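Local coordinates for protein probable chaperone (Pseudomonas aeruginosa, PDB 4JMF) that probably serves as a CesT-family type III secretion chaperone that pairs with a second copy of itself and binds a chain of another protein, at residues D45-F50 / Q94-A99; D70-I75 / I101-E106; L28-G33 / C37-H42; R85-R90 / A110-L115. All coordinates share one frame; numbering follows the deposited sequence.

Interaction 1: D45-F50 / Q94-A99; sequences DHLLMF and QLLDRA
Leu-47 and Leu-96 carry this small contact, their side chains crossing at about a right angle. Leu-96 supplies the tip of one branch: its CD1 settles into the bend of the Leu-47 side chain, 3.8 Å from Leu-47 CB and equally close to Leu-47 CD2. One methyl group thus touches both the base and a branch end of its partner. Both CB atoms point toward the opposing segment. The side chains leave their backbones differently, however: in Leu-47, CG stands trans to the residue's own nitrogen (chi1 169°), whereas in Leu-96 it stands trans to the carbonyl carbon (chi1 -69°). At the outer end, Gln-94 bends at chi2 and brings its carboxamide oxygen near the backbone of Asp-45. There Gln-94 OE1 stands 3.9 Å from Asp-45 O and 4.2 Å from Asp-45 CB. Both oxygens are acceptors, so no hydrogen bond links the segments, and the polar end of the contact is an approach without a bond. Asp-45 is held from other directions, its N by Glu-41 OE2 and its OD1 by Asn-2 ND2. Further along the chain, Asp-97 is the N-cap of helix 98-114, its OD1 accepting from Gln-100 N. The contact therefore ties the start of strand 46-53 to the connection between strand 85-92 and helix 98-114. Leu-47 lies on the helix-covered face of the sheet, where Ile-101 of that helix, Tyr-5 of helix 3-15 and Leu-39 of strand 35-41 add to its apolar surroundings.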
# COMPACT_ATOMS: atom_id res chain seq x y z
N ASP B 45 11.44 -8.87 -4.02
CA ASP B 45 11.38 -8.85 -2.55
C ASP B 45 10.09 -8.30 -1.95
O ASP B 45 10.03 -8.07 -0.73
CB ASP B 45 12.60 -8.14 -1.95
CG ASP B 45 13.90 -8.87 -2.24
OD1 ASP B 45 13.92 -10.12 -2.10
OD2 ASP B 45 14.88 -8.21 -2.64
N HIS B 46 9.07 -8.10 -2.77
CA HIS B 46 7.73 -7.79 -2.25
C HIS B 46 6.70 -8.79 -2.75
O HIS B 46 6.84 -9.35 -3.83
CB HIS B 46 7.28 -6.38 -2.63
CG HIS B 46 8.14 -5.29 -2.07
ND1 HIS B 46 9.44 -5.09 -2.48
CD2 HIS B 46 7.89 -4.33 -1.15
CE1 HIS B 46 9.95 -4.06 -1.84
NE2 HIS B 46 9.03 -3.59 -1.01
N LEU B 47 5.66 -9.02 -1.95
CA LEU B 47 4.59 -9.93 -2.35
C LEU B 47 3.35 -9.12 -2.66
O LEU B 47 2.81 -8.44 -1.78
CB LEU B 47 4.28 -10.93 -1.23
CG LEU B 47 3.01 -11.77 -1.40
CD1 LEU B 47 3.09 -12.64 -2.64
CD2 LEU B 47 2.81 -12.65 -0.20
N LEU B 48 2.90 -9.20 -3.91
CA LEU B 48 1.71 -8.49 -4.34
C LEU B 48 0.54 -9.47 -4.37
O LEU B 48 0.66 -10.52 -4.99
CB LEU B 48 1.93 -7.91 -5.74
CG LEU B 48 0.78 -7.16 -6.41
CD1 LEU B 48 0.57 -5.79 -5.76
CD2 LEU B 48 1.06 -7.03 -7.92
N MET B 49 -0.55 -9.14 -3.69
CA MET B 49 -1.77 -9.95 -3.79
C MET B 49 -2.87 -9.10 -4.40
O MET B 49 -3.03 -7.93 -4.04
CB MET B 49 -2.24 -10.41 -2.40
CG MET B 49 -1.22 -11.23 -1.62
SD MET B 49 -2.03 -11.93 -0.18
CE MET B 49 -0.68 -12.82 0.59
N PHE B 50 -3.65 -9.68 -5.30
CA PHE B 50 -4.72 -8.89 -5.89
C PHE B 50 -5.86 -9.73 -6.42
O PHE B 50 -5.71 -10.94 -6.64
CB PHE B 50 -4.19 -7.96 -7.00
CG PHE B 50 -3.51 -8.70 -8.14
CD1 PHE B 50 -4.18 -8.94 -9.33
CD2 PHE B 50 -2.19 -9.12 -8.02
CE1 PHE B 50 -3.55 -9.60 -10.38
CE2 PHE B 50 -1.55 -9.79 -9.07
CZ PHE B 50 -2.23 -10.03 -10.25
N GLN B 94 10.47 -9.39 3.85
CA GLN B 94 11.14 -9.29 5.16
C GLN B 94 10.19 -9.25 6.34
O GLN B 94 10.60 -9.53 7.47
CB GLN B 94 12.01 -8.03 5.22
CG GLN B 94 13.34 -8.13 4.49
CD GLN B 94 13.19 -8.61 3.06
OE1 GLN B 94 12.49 -7.99 2.24
NE2 GLN B 94 13.82 -9.75 2.76
N LEU B 95 8.94 -8.86 6.11
CA LEU B 95 7.96 -8.72 7.19
C LEU B 95 6.96 -9.86 7.23
O LEU B 95 6.10 -9.91 8.11
CB LEU B 95 7.18 -7.40 7.03
CG LEU B 95 7.89 -6.08 7.30
CD1 LEU B 95 6.85 -4.94 7.39
CD2 LEU B 95 8.70 -6.18 8.58
N LEU B 96 7.05 -10.78 6.28
CA LEU B 96 5.99 -11.78 6.13
C LEU B 96 6.36 -13.13 6.73
O LEU B 96 6.88 -14.02 6.04
CB LEU B 96 5.60 -11.94 4.66
CG LEU B 96 4.86 -10.77 3.99
CD1 LEU B 96 4.91 -10.93 2.49
CD2 LEU B 96 3.41 -10.70 4.46
N ASP B 97 6.08 -13.27 8.03
CA ASP B 97 6.01 -14.61 8.61
C ASP B 97 4.62 -15.21 8.33
O ASP B 97 3.78 -14.57 7.67
CB ASP B 97 6.33 -14.57 10.11
CG ASP B 97 5.27 -13.85 10.92
OD1 ASP B 97 4.26 -13.37 10.35
OD2 ASP B 97 5.43 -13.78 12.16
N ARG B 98 4.38 -16.41 8.84
CA ARG B 98 3.13 -17.12 8.57
C ARG B 98 1.88 -16.33 8.93
O ARG B 98 0.92 -16.28 8.14
CB ARG B 98 3.11 -18.47 9.28
CG ARG B 98 2.03 -19.38 8.71
CD ARG B 98 2.15 -20.77 9.28
NE ARG B 98 3.53 -21.21 9.30
CZ ARG B 98 3.97 -22.23 10.04
NH1 ARG B 98 3.12 -22.91 10.79
NH2 ARG B 98 5.26 -22.56 10.01
N ALA B 99 1.86 -15.73 10.11
CA ALA B 99 0.70 -14.95 10.54
C ALA B 99 0.49 -13.75 9.61
O ALA B 99 -0.63 -13.45 9.18
CB ALA B 99 0.88 -14.48 11.97

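Interaction 2: D70-I75 / I101-E106; sequences DPCKPI and IHHQLE
Asp-70 and His-103 each swing CG opposite the backbone nitrogen (chi1 -169° and -175°), which sends the carboxylate and the imidazole at one another from opposite directions. They meet edge on, with their planes only 10° apart. His-103 NE2 donates to the syn lone pair of Asp-70 OD2 at 2.7 Å, and the acceptor lies close to the ring plane, giving a short, nearly coplanar histidine-carboxylate pair. The other carboxylate oxygen looks back into its own loop: Asp-70 OD1 takes the backbone N of Cys-72 at 2.9 Å, from above the carboxylate plane, closing an Asx turn. A type I turn from Asp-70 to Lys-73 overlaps it, with Lys-73 N bonded to Asp-70 O. With both oxygens engaged, the carboxylate is fixed in rotation, and the negative charge would probably favour a protonated imidazole. Beside this pair Cys-72 packs its sulfur against the helix, SG lying 3.8 Å from Gln-104 CA and 3.9 Å from Gln-104 CB. The same sulfur approaches the His-103 ring at its edge, with Cys-72 SG 4.2 Å from His-103 CD2. Gln-104 NE2 is hydrogen-bonded to Asn-89 OD1 and to Leu-47 O. The contact thus fastens the loop leading into strand 75-78 onto helix 98-114, beside strand 85-92, while Leu-105 touches Met-49 of strand 46-53.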
# COMPACT_ATOMS: atom_id res chain seq x y z
N ASP B 70 -3.59 -0.19 9.26
CA ASP B 70 -3.17 -1.51 8.77
C ASP B 70 -2.63 -1.40 7.35
O ASP B 70 -3.40 -1.18 6.42
CB ASP B 70 -4.36 -2.48 8.78
CG ASP B 70 -3.95 -3.93 8.54
OD1 ASP B 70 -2.88 -4.17 7.93
OD2 ASP B 70 -4.70 -4.84 8.96
N PRO B 71 -1.31 -1.59 7.18
CA PRO B 71 -0.69 -1.49 5.85
C PRO B 71 -1.21 -2.51 4.83
O PRO B 71 -1.00 -2.30 3.62
CB PRO B 71 0.80 -1.76 6.13
CG PRO B 71 0.97 -1.42 7.59
CD PRO B 71 -0.32 -1.86 8.23
N CYS B 72 -1.88 -3.57 5.28
CA CYS B 72 -2.42 -4.55 4.34
C CYS B 72 -3.82 -4.18 3.83
O CYS B 72 -4.42 -4.94 3.06
CB CYS B 72 -2.47 -5.95 4.97
SG CYS B 72 -0.82 -6.63 5.31
N LYS B 73 -4.34 -3.04 4.28
CA LYS B 73 -5.64 -2.59 3.76
C LYS B 73 -5.44 -2.41 2.27
O LYS B 73 -4.49 -1.73 1.85
CB LYS B 73 -6.07 -1.26 4.38
CG LYS B 73 -7.36 -0.71 3.76
CD LYS B 73 -7.65 0.70 4.25
CE LYS B 73 -8.97 1.21 3.65
NZ LYS B 73 -9.31 2.57 4.14
N PRO B 74 -6.28 -3.06 1.45
CA PRO B 74 -5.99 -3.03 0.02
C PRO B 74 -6.40 -1.73 -0.66
O PRO B 74 -7.15 -0.91 -0.11
CB PRO B 74 -6.83 -4.20 -0.53
CG PRO B 74 -7.95 -4.34 0.45
CD PRO B 74 -7.44 -3.89 1.78
N ILE B 75 -5.90 -1.56 -1.88
CA ILE B 75 -6.09 -0.36 -2.66
C ILE B 75 -6.90 -0.77 -3.89
O ILE B 75 -6.73 -1.88 -4.38
CB ILE B 75 -4.72 0.16 -3.12
CG1 ILE B 75 -3.80 0.36 -1.91
CG2 ILE B 75 -4.84 1.44 -3.94
CD1 ILE B 75 -4.38 1.23 -0.88
N ILE B 101 1.54 -13.14 6.46
CA ILE B 101 1.13 -13.42 5.09
C ILE B 101 -0.34 -13.83 5.05
O ILE B 101 -1.11 -13.38 4.18
CB ILE B 101 2.10 -14.40 4.36
CG1 ILE B 101 1.84 -14.42 2.86
CG2 ILE B 101 2.01 -15.83 4.92
CD1 ILE B 101 2.91 -15.21 2.07
N HIS B 102 -0.75 -14.62 6.04
CA HIS B 102 -2.16 -14.98 6.21
C HIS B 102 -2.98 -13.70 6.35
O HIS B 102 -4.01 -13.53 5.69
CB HIS B 102 -2.31 -15.89 7.43
CG HIS B 102 -3.71 -16.36 7.68
ND1 HIS B 102 -4.59 -15.70 8.51
CD2 HIS B 102 -4.37 -17.46 7.22
CE1 HIS B 102 -5.74 -16.36 8.54
NE2 HIS B 102 -5.63 -17.42 7.77
N HIS B 103 -2.52 -12.79 7.20
CA HIS B 103 -3.22 -11.52 7.42
C HIS B 103 -3.35 -10.70 6.13
O HIS B 103 -4.40 -10.09 5.88
CB HIS B 103 -2.51 -10.71 8.51
CG HIS B 103 -3.23 -9.45 8.88
ND1 HIS B 103 -4.32 -9.44 9.72
CD2 HIS B 103 -3.01 -8.16 8.53
CE1 HIS B 103 -4.74 -8.19 9.88
NE2 HIS B 103 -3.97 -7.40 9.17
N GLN B 104 -2.29 -10.67 5.32
CA GLN B 104 -2.33 -9.91 4.07
C GLN B 104 -3.45 -10.39 3.16
O GLN B 104 -4.21 -9.59 2.61
CB GLN B 104 -1.01 -10.00 3.31
CG GLN B 104 -0.97 -9.08 2.08
CD GLN B 104 0.32 -9.20 1.28
OE1 GLN B 104 1.29 -9.83 1.72
NE2 GLN B 104 0.34 -8.58 0.08
N LEU B 105 -3.56 -11.71 3.00
CA LEU B 105 -4.60 -12.25 2.14
C LEU B 105 -5.98 -11.98 2.74
O LEU B 105 -6.93 -11.64 2.02
CB LEU B 105 -4.39 -13.75 1.91
CG LEU B 105 -5.43 -14.47 1.04
CD1 LEU B 105 -5.46 -13.89 -0.39
CD2 LEU B 105 -5.14 -15.98 0.99
N GLU B 106 -6.09 -12.10 4.05
CA GLU B 106 -7.37 -11.94 4.72
C GLU B 106 -7.91 -10.53 4.55
O GLU B 106 -9.10 -10.35 4.30
CB GLU B 106 -7.25 -12.27 6.21
CG GLU B 106 -8.59 -12.39 6.92
CD GLU B 106 -8.52 -13.36 8.09
OE1 GLU B 106 -7.92 -13.01 9.13
OE2 GLU B 106 -9.06 -14.49 7.95

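Interaction 3: L28-G33 / C37-H42; sequences LSLQVG and CHLAEH
Leu-28 and Leu-39 face each other as an antiparallel hydrogen-bonded pair, and both backbone bonds between them form: Leu-28 N gives to Leu-39 O at 3.1 Å, and Leu-39 N gives to Leu-28 O at 2.8 Å. Two residues along, Leu-30 and Cys-37 repeat the pattern with straighter bonds. Leu-30 N reaches Cys-37 O at 2.7 Å, while Cys-37 N meets Leu-30 O at 2.8 Å with a linear N-H...O angle of 180°. All four amides and carbonyls of these two pairs are therefore satisfied within the hairpin. Between them lies the non-hydrogen-bonded pair Ser-29 and His-38, whose side chains make their own link: Ser-29 OG and His-38 ND1 are 3.1 Å apart, hydrogen-bonded with either atom a possible donor. The hydroxyl comes in at the imidazole edge, near the ring plane. Cys-37 O receives a further CA-H contact from Ser-29, and Leu-28 O one from His-38. Leu-28, Leu-30, Cys-37 and Leu-39 share the other face of the sheet, where Leu-30 CD1 lies 4.0 Å from Leu-39 CD1 and the two side chains pass at a slant. Beyond the last pair of the hairpin, Gln-31 NE2 donates to Gly-33 O at 2.9 Å. Strand 28-32 is outermost within the chain, yet Leu-30, Gln-31 and Val-32 pair antiparallel with a strand of the chain of another protein. The leucine-bearing face is covered by helix 3-15, through Ile-9 and Leu-12, and by Leu-105 and Val-109 of helix 98-114. On its inner side strand 35-41 joins strand 46-53.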
# COMPACT_ATOMS: atom_id res chain seq x y z
N LEU B 28 0.71 -17.17 -8.99
CA LEU B 28 -0.12 -18.17 -8.34
C LEU B 28 -1.52 -17.63 -8.13
O LEU B 28 -1.69 -16.46 -7.76
CB LEU B 28 0.45 -18.54 -6.98
CG LEU B 28 1.52 -19.63 -6.97
CD1 LEU B 28 2.16 -19.73 -5.60
CD2 LEU B 28 0.88 -20.95 -7.37
N SER B 29 -2.52 -18.47 -8.33
CA SER B 29 -3.89 -18.03 -8.11
C SER B 29 -4.57 -18.92 -7.07
O SER B 29 -4.31 -20.12 -7.01
CB SER B 29 -4.67 -18.07 -9.42
OG SER B 29 -3.97 -17.38 -10.44
N LEU B 30 -5.43 -18.31 -6.26
CA LEU B 30 -6.18 -19.01 -5.22
C LEU B 30 -7.65 -18.64 -5.32
O LEU B 30 -7.98 -17.49 -5.55
CB LEU B 30 -5.69 -18.56 -3.85
CG LEU B 30 -4.27 -18.96 -3.48
CD1 LEU B 30 -3.90 -18.30 -2.16
CD2 LEU B 30 -4.20 -20.48 -3.37
N GLN B 31 -8.53 -19.62 -5.17
CA GLN B 31 -9.96 -19.35 -5.07
C GLN B 31 -10.34 -19.29 -3.59
O GLN B 31 -10.24 -20.28 -2.87
CB GLN B 31 -10.76 -20.46 -5.74
CG GLN B 31 -12.24 -20.14 -5.89
CD GLN B 31 -12.48 -19.12 -6.98
OE1 GLN B 31 -11.94 -19.25 -8.09
NE2 GLN B 31 -13.26 -18.09 -6.68
N VAL B 32 -10.74 -18.12 -3.12
CA VAL B 32 -11.14 -17.98 -1.73
C VAL B 32 -12.62 -17.61 -1.73
O VAL B 32 -12.98 -16.45 -1.95
CB VAL B 32 -10.31 -16.90 -0.99
CG1 VAL B 32 -10.78 -16.76 0.44
CG2 VAL B 32 -8.84 -17.27 -1.02
N GLY B 33 -13.47 -18.60 -1.51
CA GLY B 33 -14.89 -18.40 -1.70
C GLY B 33 -15.11 -17.93 -3.12
O GLY B 33 -14.53 -18.47 -4.06
N CYS B 37 -8.01 -14.85 -6.32
CA CYS B 37 -6.91 -14.00 -5.91
C CYS B 37 -5.59 -14.47 -6.51
O CYS B 37 -5.36 -15.67 -6.66
CB CYS B 37 -6.79 -14.00 -4.39
SG CYS B 37 -8.30 -13.58 -3.52
N HIS B 38 -4.72 -13.52 -6.86
CA HIS B 38 -3.43 -13.82 -7.47
C HIS B 38 -2.29 -13.30 -6.60
O HIS B 38 -2.45 -12.29 -5.91
CB HIS B 38 -3.34 -13.18 -8.86
CG HIS B 38 -4.58 -13.32 -9.68
ND1 HIS B 38 -4.85 -14.43 -10.44
CD2 HIS B 38 -5.64 -12.48 -9.84
CE1 HIS B 38 -6.02 -14.28 -11.04
NE2 HIS B 38 -6.52 -13.11 -10.69
N LEU B 39 -1.14 -13.99 -6.64
CA LEU B 39 0.01 -13.64 -5.83
C LEU B 39 1.19 -13.59 -6.76
O LEU B 39 1.32 -14.44 -7.64
CB LEU B 39 0.30 -14.73 -4.78
CG LEU B 39 -0.89 -15.43 -4.15
CD1 LEU B 39 -0.41 -16.58 -3.23
CD2 LEU B 39 -1.71 -14.46 -3.38
N ALA B 40 2.06 -12.60 -6.58
CA ALA B 40 3.24 -12.52 -7.42
C ALA B 40 4.32 -11.78 -6.67
O ALA B 40 4.01 -10.97 -5.80
CB ALA B 40 2.92 -11.79 -8.72
N GLU B 41 5.57 -12.04 -7.01
CA GLU B 41 6.64 -11.22 -6.49
C GLU B 41 6.73 -9.94 -7.34
O GLU B 41 7.07 -10.00 -8.52
CB GLU B 41 7.98 -11.94 -6.56
CG GLU B 41 9.08 -11.14 -5.89
CD GLU B 41 10.44 -11.81 -5.94
OE1 GLU B 41 10.61 -12.79 -6.71
OE2 GLU B 41 11.34 -11.34 -5.22
N HIS B 42 6.43 -8.79 -6.74
CA HIS B 42 6.34 -7.57 -7.54
C HIS B 42 6.35 -6.35 -6.64
O HIS B 42 5.41 -6.14 -5.88
CB HIS B 42 5.06 -7.58 -8.37
CG HIS B 42 5.00 -6.49 -9.40
ND1 HIS B 42 4.46 -5.25 -9.14
CD2 HIS B 42 5.39 -6.47 -10.69
CE1 HIS B 42 4.52 -4.50 -10.23
NE2 HIS B 42 5.09 -5.22 -11.19

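Interaction 4: R85-R90 / A110-L115; sequences RLLWNR and AAAEEL
Leu-87 reaches from strand 85-92 to the last turn of the helix, where Ala-111, Ala-112 and Leu-115 receive it. Its CB points toward the helix, but Leu-87 CB is still 5.4 Å from the nearest atom there, Leu-115 CD1. At the next step the chain runs on extended from the backbone N (chi1 -177°), which carries the fork outward from the strand and leaves Leu-87 CG 4.7 Å from Ala-111 CB. From the fork the two methyl groups separate. CD2 comes down on the helix backbone between two alanines: Leu-87 CD2 is 3.6 Å from Ala-112 N, and 3.9 Å from both Ala-111 CB and Ala-112 CB. The other methyl meets the end of Leu-115, with Leu-87 CD1 4.2 Å from Leu-115 CD1. Leu-115 is the first residue to leave the helical conformation, although its N still bonds to Ala-111 O, so the side chain that touches Leu-87 CD1 marks the very end of the helix. Small methyls on consecutive helix residues let a strand leucine come close to the helical backbone. Leu-76 and Leu-108 also touch Leu-87, and Pro-74 packs on both Leu-87 and Ala-111. On the opposite face of the strand, Trp-88 and Arg-90 bond to the second subunit. No hydrogen bond joins segments 85-90 and 110-115; the polar tie between strand and helix lies further along, between Asn-89 OD1 and Gln-104 NE2. What holds the two segments together is probably van der Waals packing and the burial of methyl groups.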
# COMPACT_ATOMS: atom_id res chain seq x y z
N ARG B 85 -10.12 -3.40 -13.37
CA ARG B 85 -10.07 -2.85 -12.02
C ARG B 85 -9.55 -3.90 -11.04
O ARG B 85 -10.09 -5.02 -10.98
CB ARG B 85 -11.46 -2.32 -11.63
CG ARG B 85 -11.94 -1.22 -12.62
CD ARG B 85 -13.38 -0.77 -12.42
NE ARG B 85 -13.59 0.05 -11.22
CZ ARG B 85 -14.03 -0.42 -10.05
NH1 ARG B 85 -14.30 -1.71 -9.91
NH2 ARG B 85 -14.21 0.40 -9.02
N LEU B 86 -8.50 -3.56 -10.31
CA LEU B 86 -7.81 -4.54 -9.45
C LEU B 86 -7.74 -4.03 -8.02
O LEU B 86 -7.29 -2.89 -7.77
CB LEU B 86 -6.40 -4.81 -9.98
CG LEU B 86 -6.20 -5.28 -11.42
CD1 LEU B 86 -4.73 -5.53 -11.70
CD2 LEU B 86 -7.01 -6.53 -11.73
N LEU B 87 -8.20 -4.85 -7.08
CA LEU B 87 -8.06 -4.58 -5.65
C LEU B 87 -6.78 -5.29 -5.21
O LEU B 87 -6.62 -6.47 -5.47
CB LEU B 87 -9.27 -5.16 -4.91
CG LEU B 87 -9.41 -4.94 -3.42
CD1 LEU B 87 -9.72 -3.49 -3.17
CD2 LEU B 87 -10.51 -5.83 -2.85
N TRP B 88 -5.85 -4.58 -4.57
CA TRP B 88 -4.52 -5.15 -4.33
C TRP B 88 -3.90 -4.67 -3.05
O TRP B 88 -4.21 -3.58 -2.54
CB TRP B 88 -3.57 -4.79 -5.48
CG TRP B 88 -3.35 -3.31 -5.64
CD1 TRP B 88 -4.14 -2.43 -6.32
CD2 TRP B 88 -2.26 -2.54 -5.11
NE1 TRP B 88 -3.61 -1.16 -6.26
CE2 TRP B 88 -2.46 -1.20 -5.51
CE3 TRP B 88 -1.13 -2.85 -4.33
CZ2 TRP B 88 -1.58 -0.17 -5.16
CZ3 TRP B 88 -0.25 -1.82 -3.99
CH2 TRP B 88 -0.48 -0.50 -4.41
N ASN B 89 -2.99 -5.49 -2.52
CA ASN B 89 -2.12 -5.00 -1.45
C ASN B 89 -0.72 -5.57 -1.64
O ASN B 89 -0.50 -6.39 -2.54
CB ASN B 89 -2.71 -5.24 -0.06
CG ASN B 89 -2.95 -6.71 0.24
OD1 ASN B 89 -2.40 -7.60 -0.42
ND2 ASN B 89 -3.76 -6.97 1.27
N ARG B 90 0.24 -5.11 -0.84
CA ARG B 90 1.62 -5.54 -1.03
C ARG B 90 2.40 -5.49 0.28
O ARG B 90 2.20 -4.57 1.08
CB ARG B 90 2.32 -4.67 -2.07
CG ARG B 90 3.80 -5.01 -2.23
CD ARG B 90 4.30 -4.64 -3.61
NE ARG B 90 4.06 -3.25 -3.84
CZ ARG B 90 3.90 -2.67 -5.02
NH1 ARG B 90 3.95 -3.36 -6.17
NH2 ARG B 90 3.68 -1.38 -5.03
N ALA B 110 -11.26 -9.55 2.79
CA ALA B 110 -12.24 -8.80 3.57
C ALA B 110 -12.80 -7.62 2.80
O ALA B 110 -13.99 -7.33 2.86
CB ALA B 110 -11.65 -8.36 4.92
N ALA B 111 -11.95 -6.93 2.04
CA ALA B 111 -12.44 -5.77 1.30
C ALA B 111 -13.23 -6.23 0.09
O ALA B 111 -14.21 -5.60 -0.30
CB ALA B 111 -11.32 -4.87 0.89
N ALA B 112 -12.80 -7.32 -0.52
CA ALA B 112 -13.50 -7.86 -1.68
C ALA B 112 -14.92 -8.28 -1.30
O ALA B 112 -15.85 -8.13 -2.09
CB ALA B 112 -12.74 -9.02 -2.29
N GLU B 113 -15.07 -8.81 -0.08
CA GLU B 113 -16.36 -9.26 0.44
C GLU B 113 -17.31 -8.08 0.62
O GLU B 113 -18.49 -8.14 0.25
CB GLU B 113 -16.17 -9.95 1.80
CG GLU B 113 -15.92 -11.43 1.73
CD GLU B 113 -17.14 -12.20 1.25
OE1 GLU B 113 -18.07 -12.37 2.07
OE2 GLU B 113 -17.18 -12.63 0.07
N GLU B 114 -16.78 -7.01 1.20
CA GLU B 114 -17.56 -5.82 1.49
C GLU B 114 -18.08 -5.12 0.23
O GLU B 114 -19.21 -4.63 0.21
CB GLU B 114 -16.67 -4.85 2.25
CG GLU B 114 -17.38 -3.96 3.26
CD GLU B 114 -16.40 -3.33 4.24
OE1 GLU B 114 -16.36 -3.79 5.41
OE2 GLU B 114 -15.65 -2.41 3.85
N LEU B 115 -17.25 -5.08 -0.82
CA LEU B 115 -17.48 -4.17 -1.95
C LEU B 115 -18.66 -4.50 -2.86
O LEU B 115 -18.67 -5.55 -3.51
CB LEU B 115 -16.22 -4.04 -2.80
CG LEU B 115 -15.11 -3.19 -2.17
CD1 LEU B 115 -13.93 -3.07 -3.12
CD2 LEU B 115 -15.62 -1.81 -1.77

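In the fold
Interactions 1, 2 and 4 all use helix 98-114 or the approach to it; interactions 1 and 4 lie on opposite sides of the chain's centre, about 16 Å apart between centres. Interactions 2 and 4 are closer, about 9 Å between centres, and meet where Pro-74 CG packs 3.4 Å from Ala-111 CB. Interaction 3 joins interaction 1 through the sheet, with His-38 N 2.8 Å from Phe-50 O, and meets interaction 2 where Leu-105 CD2 lies 4.1 Å from Leu-30 CD1. Strand 28-32 of interaction 3 continues the sheet into the bound chain of another protein, to which Lys-73 and Glu-106 of interaction 2 make polar contacts, consistent with a secretion chaperone.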